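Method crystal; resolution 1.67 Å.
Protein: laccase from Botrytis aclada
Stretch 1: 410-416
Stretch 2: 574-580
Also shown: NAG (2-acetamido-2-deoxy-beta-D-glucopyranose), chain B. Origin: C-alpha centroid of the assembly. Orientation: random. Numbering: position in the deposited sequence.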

ATOM      1  N   SER A 410     -19.974   9.953  -2.192  1.00 27.03           N
ATOM      2  CA  SER A 410     -18.621   9.981  -1.595  1.00 28.04           C
ATOM      3  C   SER A 410     -18.607   9.206  -0.291  1.00 27.36           C
ATOM      4  O   SER A 410     -19.470   9.398   0.574  1.00 27.82           O
ATOM      5  CB  SER A 410     -18.222  11.421  -1.355  1.00 27.42           C
ATOM      6  OG  SER A 410     -16.862  11.546  -1.010  1.00 26.17           O
ATOM      7  N   LEU A 411     -17.613   8.332  -0.110  1.00 27.12           N
ATOM      8  CA  LEU A 411     -17.523   7.530   1.117  1.00 27.13           C
ATOM      9  C   LEU A 411     -17.311   8.378   2.336  1.00 27.77           C
ATOM     10  O   LEU A 411     -16.431   9.266   2.379  1.00 28.14           O
ATOM     11  CB  LEU A 411     -16.396   6.456   1.023  1.00 26.56           C
ATOM     12  CG  LEU A 411     -16.432   5.384   2.116  1.00 28.07           C
ATOM     13  CD1 LEU A 411     -16.956   4.073   1.565  1.00 28.86           C
ATOM     14  CD2 LEU A 411     -15.013   5.235   2.682  1.00 26.15           C
ATOM     15  N   LEU A 412     -18.166   8.122   3.319  1.00 28.52           N
ATOM     16  CA  LEU A 412     -18.083   8.739   4.604  1.00 29.08           C
ATOM     17  C   LEU A 412     -18.592   7.747   5.649  1.00 28.78           C
ATOM     18  O   LEU A 412     -19.776   7.337   5.682  1.00 28.86           O
ATOM     19  CB  LEU A 412     -18.856  10.053   4.601  1.00 28.87           C
ATOM     20  CG  LEU A 412     -19.082  10.784   5.909  1.00 32.84           C
ATOM     21  CD1 LEU A 412     -17.736  11.127   6.461  1.00 29.15           C
ATOM     22  CD2 LEU A 412     -19.948  12.000   5.593  1.00 36.19           C
ATOM     23  N   LEU A 413     -17.661   7.337   6.510  1.00 27.09           N
ATOM     24  CA  LEU A 413     -17.922   6.255   7.433  1.00 26.54           C
ATOM     25  C   LEU A 413     -18.085   6.836   8.839  1.00 26.32           C
ATOM     26  O   LEU A 413     -17.539   7.876   9.173  1.00 28.30           O
ATOM     27  CB  LEU A 413     -16.782   5.255   7.420  1.00 26.60           C
ATOM     28  CG  LEU A 413     -16.494   4.590   6.076  1.00 27.48           C
ATOM     29  CD1 LEU A 413     -15.429   3.496   6.296  1.00 28.07           C
ATOM     30  CD2 LEU A 413     -17.701   4.007   5.435  1.00 26.85           C
ATOM     31  N   ASP A 414     -18.791   6.061   9.649  1.00 26.36           N
ATOM     32  CA  ASP A 414     -18.942   6.325  11.062  1.00 28.13           C
ATOM     33  C   ASP A 414     -18.087   5.361  11.788  1.00 27.47           C
ATOM     34  O   ASP A 414     -18.332   4.159  11.787  1.00 26.68           O
ATOM     35  CB  ASP A 414     -20.409   6.093  11.484  1.00 28.95           C
ATOM     36  CG  ASP A 414     -20.669   6.544  12.876  1.00 31.77           C
ATOM     37  OD1 ASP A 414     -19.743   6.602  13.695  1.00 29.37           O
ATOM     38  OD2 ASP A 414     -21.831   6.790  13.178  1.00 36.99           O
ATOM     39  N   TRP A 415     -17.062   5.901  12.415  1.00 29.09           N
ATOM     40  CA  TRP A 415     -16.076   5.100  13.134  1.00 27.87           C
ATOM     41  C   TRP A 415     -16.672   4.324  14.291  1.00 29.45           C
ATOM     42  O   TRP A 415     -16.180   3.251  14.648  1.00 26.70           O
ATOM     43  CB  TRP A 415     -14.998   6.026  13.628  1.00 27.78           C
ATOM     44  CG  TRP A 415     -13.978   6.440  12.606  1.00 26.51           C
ATOM     45  CD1 TRP A 415     -13.536   5.731  11.500  1.00 27.02           C
ATOM     46  CD2 TRP A 415     -13.247   7.650  12.606  1.00 27.53           C
ATOM     47  NE1 TRP A 415     -12.603   6.436  10.837  1.00 24.63           N
ATOM     48  CE2 TRP A 415     -12.376   7.618  11.489  1.00 25.98           C
ATOM     49  CE3 TRP A 415     -13.204   8.761  13.458  1.00 28.03           C
ATOM     50  CZ2 TRP A 415     -11.498   8.670  11.199  1.00 30.22           C
ATOM     51  CZ3 TRP A 415     -12.352   9.803  13.131  1.00 29.04           C
ATOM     52  CH2 TRP A 415     -11.492   9.738  12.045  1.00 29.63           C
ATOM     53  N   SER A 416     -17.782   4.834  14.888  1.00 29.72           N
ATOM     54  CA  SER A 416     -18.467   4.087  15.909  1.00 29.76           C
ATOM     55  C   SER A 416     -19.449   3.033  15.379  1.00 28.53           C
ATOM     56  O   SER A 416     -19.992   2.256  16.154  1.00 28.02           O
ATOM     57  CB  SER A 416     -19.234   5.072  16.841  1.00 30.75           C
ATOM     58  OG  SER A 416     -20.395   5.534  16.160  1.00 35.01           O
ATOM     59  N   ALA A 574     -12.834  15.918  15.836  1.00 32.12           N
ATOM     60  CA  ALA A 574     -13.839  15.060  15.274  1.00 32.42           C
ATOM     61  C   ALA A 574     -13.259  14.556  13.949  1.00 30.74           C
ATOM     62  O   ALA A 574     -12.333  15.162  13.392  1.00 32.02           O
ATOM     63  CB  ALA A 574     -15.132  15.832  14.984  1.00 32.68           C
ATOM     64  N   GLU A 575     -13.858  13.488  13.464  1.00 31.94           N
ATOM     65  CA  GLU A 575     -13.707  13.047  12.091  1.00 31.42           C
ATOM     66  C   GLU A 575     -13.951  14.214  11.143  1.00 31.90           C
ATOM     67  O   GLU A 575     -14.925  14.972  11.285  1.00 31.98           O
ATOM     68  CB  GLU A 575     -14.720  11.931  11.763  1.00 31.01           C
ATOM     69  CG  GLU A 575     -14.495  11.253  10.427  1.00 31.76           C
ATOM     70  CD  GLU A 575     -15.536  10.168  10.134  1.00 32.85           C
ATOM     71  OE1 GLU A 575     -16.597  10.115  10.856  1.00 38.00           O
ATOM     72  OE2 GLU A 575     -15.338   9.387   9.171  1.00 30.82           O
ATOM     73  N   ASP A 576     -13.059  14.400  10.189  1.00 30.03           N
ATOM     74  CA  ASP A 576     -13.151  15.533   9.276  1.00 30.67           C
ATOM     75  C   ASP A 576     -12.743  15.089   7.866  1.00 28.90           C
ATOM     76  O   ASP A 576     -12.348  15.871   7.051  1.00 30.53           O
ATOM     77  CB  ASP A 576     -12.418  16.808   9.806  1.00 30.37           C
ATOM     78  CG  ASP A 576     -10.948  16.780   9.573  1.00 33.21           C
ATOM     79  OD1 ASP A 576     -10.431  15.643   9.533  1.00 31.91           O
ATOM     80  OD2 ASP A 576     -10.317  17.858   9.437  1.00 35.18           O
ATOM     81  N   ASP A 577     -12.949  13.812   7.607  1.00 27.64           N
ATOM     82  CA  ASP A 577     -12.758  13.262   6.302  1.00 27.72           C
ATOM     83  C   ASP A 577     -13.573  12.010   6.168  1.00 26.30           C
ATOM     84  O   ASP A 577     -14.508  11.789   6.925  1.00 27.00           O
ATOM     85  CB  ASP A 577     -11.256  13.090   5.993  1.00 26.18           C
ATOM     86  CG  ASP A 577     -10.555  12.002   6.821  1.00 28.85           C
ATOM     87  OD1 ASP A 577     -11.207  11.263   7.584  1.00 29.05           O
ATOM     88  OD2 ASP A 577      -9.294  11.946   6.676  1.00 30.17           O
ATOM     89  N   SER A 578     -13.277  11.176   5.178  1.00 25.63           N
ATOM     90  CA  SER A 578     -14.105  10.021   4.918  1.00 25.29           C
ATOM     91  C   SER A 578     -14.038   8.932   6.025  1.00 25.37           C
ATOM     92  O   SER A 578     -14.863   8.040   6.057  1.00 25.33           O
ATOM     93  CB  SER A 578     -13.603   9.358   3.655  1.00 25.23           C
ATOM     94  OG  SER A 578     -12.252   8.984   3.867  1.00 26.54           O
ATOM     95  N   GLY A 579     -13.014   8.974   6.848  1.00 26.42           N
ATOM     96  CA  GLY A 579     -12.805   7.987   7.881  1.00 26.86           C
ATOM     97  C   GLY A 579     -11.749   6.959   7.543  1.00 28.70           C
ATOM     98  O   GLY A 579     -11.230   6.273   8.471  1.00 31.34           O
ATOM     99  N   ILE A 580     -11.365   6.861   6.265  1.00 28.09           N
ATOM    100  CA  ILE A 580     -10.453   5.776   5.878  1.00 27.84           C
ATOM    101  C   ILE A 580      -9.125   6.352   5.537  1.00 29.01           C
ATOM    102  O   ILE A 580      -8.912   7.583   5.736  1.00 31.21           O
ATOM    103  CB  ILE A 580     -10.948   4.970   4.630  1.00 29.40           C
ATOM    104  CG1 ILE A 580     -11.158   5.870   3.397  1.00 26.94           C
ATOM    105  CG2 ILE A 580     -12.136   4.053   4.971  1.00 33.45           C
ATOM    106  CD1 ILE A 580     -10.972   5.147   2.077  1.00 30.78           C
ATOM    107  OXT ILE A 580      -8.288   5.622   4.969  1.00 27.27           O
TER
HETATM  108  C1  NAG B   1      -5.644  13.822  14.676  1.00 25.94           C
HETATM  109  C2  NAG B   1      -6.780  14.722  14.264  1.00 25.75           C
HETATM  110  C3  NAG B   1      -6.436  15.962  13.455  1.00 29.27           C
HETATM  111  C4  NAG B   1      -5.374  16.709  14.217  1.00 29.07           C
HETATM  112  C5  NAG B   1      -4.233  15.748  14.627  1.00 29.57           C
HETATM  113  C6  NAG B   1      -3.265  16.371  15.615  1.00 31.91           C
HETATM  114  C7  NAG B   1      -8.750  13.226  14.321  1.00 26.66           C
HETATM  115  C8  NAG B   1      -9.783  12.601  13.419  1.00 28.41           C
HETATM  116  N2  NAG B   1      -7.870  13.995  13.658  1.00 29.79           N
HETATM  117  O3  NAG B   1      -7.632  16.698  13.261  1.00 30.85           O
HETATM  118  O4  NAG B   1      -4.782  17.722  13.461  1.00 27.90           O
HETATM  119  O5  NAG B   1      -4.687  14.606  15.301  1.00 28.31           O
HETATM  120  O6  NAG B   1      -2.030  15.701  15.517  1.00 30.49           O
HETATM  121  O7  NAG B   1      -8.790  13.029  15.532  1.00 30.68           O
HETATM  122  O   HOH W   1     -17.286   8.766  13.316  1.00 31.39           O

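The C-terminal segment 574-580 packs against loop 410-416 in a compact mixed contact of two hydrogen bonds to backbone carbonyls, a polar cluster around the carboxyl group of Glu575 and a small apolar patch; the contact buries 449 Å², both sides summed. Neither segment forms regular helix or strand, and the two backbones come nearest at Leu412 and Ser578, whose CA atoms lie 4.2 Å apart. Just beyond, Leu413 N donates to Ser578 O (2.9 Å, 156° at the hydrogen), tying main chain to main chain. Trp415 makes the second bond: its indole NE1 donates to Gly579 O at 2.7 Å, with the acceptor near the ring plane, where the N-H points. One face of the same ring is covered by Glu575, whose CG sits 3.8 Å from the centroid of the six-membered ring and 16° off its normal, a CH-pi contact; with chi1 and chi2 both t, the side chain runs on past the ring to its carboxyl group. There Glu575 OE2 lies 2.7 Å from Leu413 O; whether a proton lies between them is left open by the coordinates. Glu575 OE1 accepts from water 1 (2.9 Å), which in turn accepts from Trp415 N (3.0 Å), so the water bridges the segments. Gly579 suits this crowded site: a CB would clash with Glu575 OE2, and its backbone angles (102°/-16°) would jam that atom against the preceding carbonyl. Within the same segment, Asp577 OD1 accepts a hydrogen bond from Gly579 N at 3.0 Å. The apolar patch gathers on Ile580, whose CG2 meets Leu413 CD1 at 3.6 Å and Leu411 CD2 at 3.9 Å; Leu412, more exposed, instead rests its CD1 3.3 Å from Asp577 O. At the indole edge, the acetamido methyl C8 of NAG approaches Trp415 CH2 to 3.6 Å.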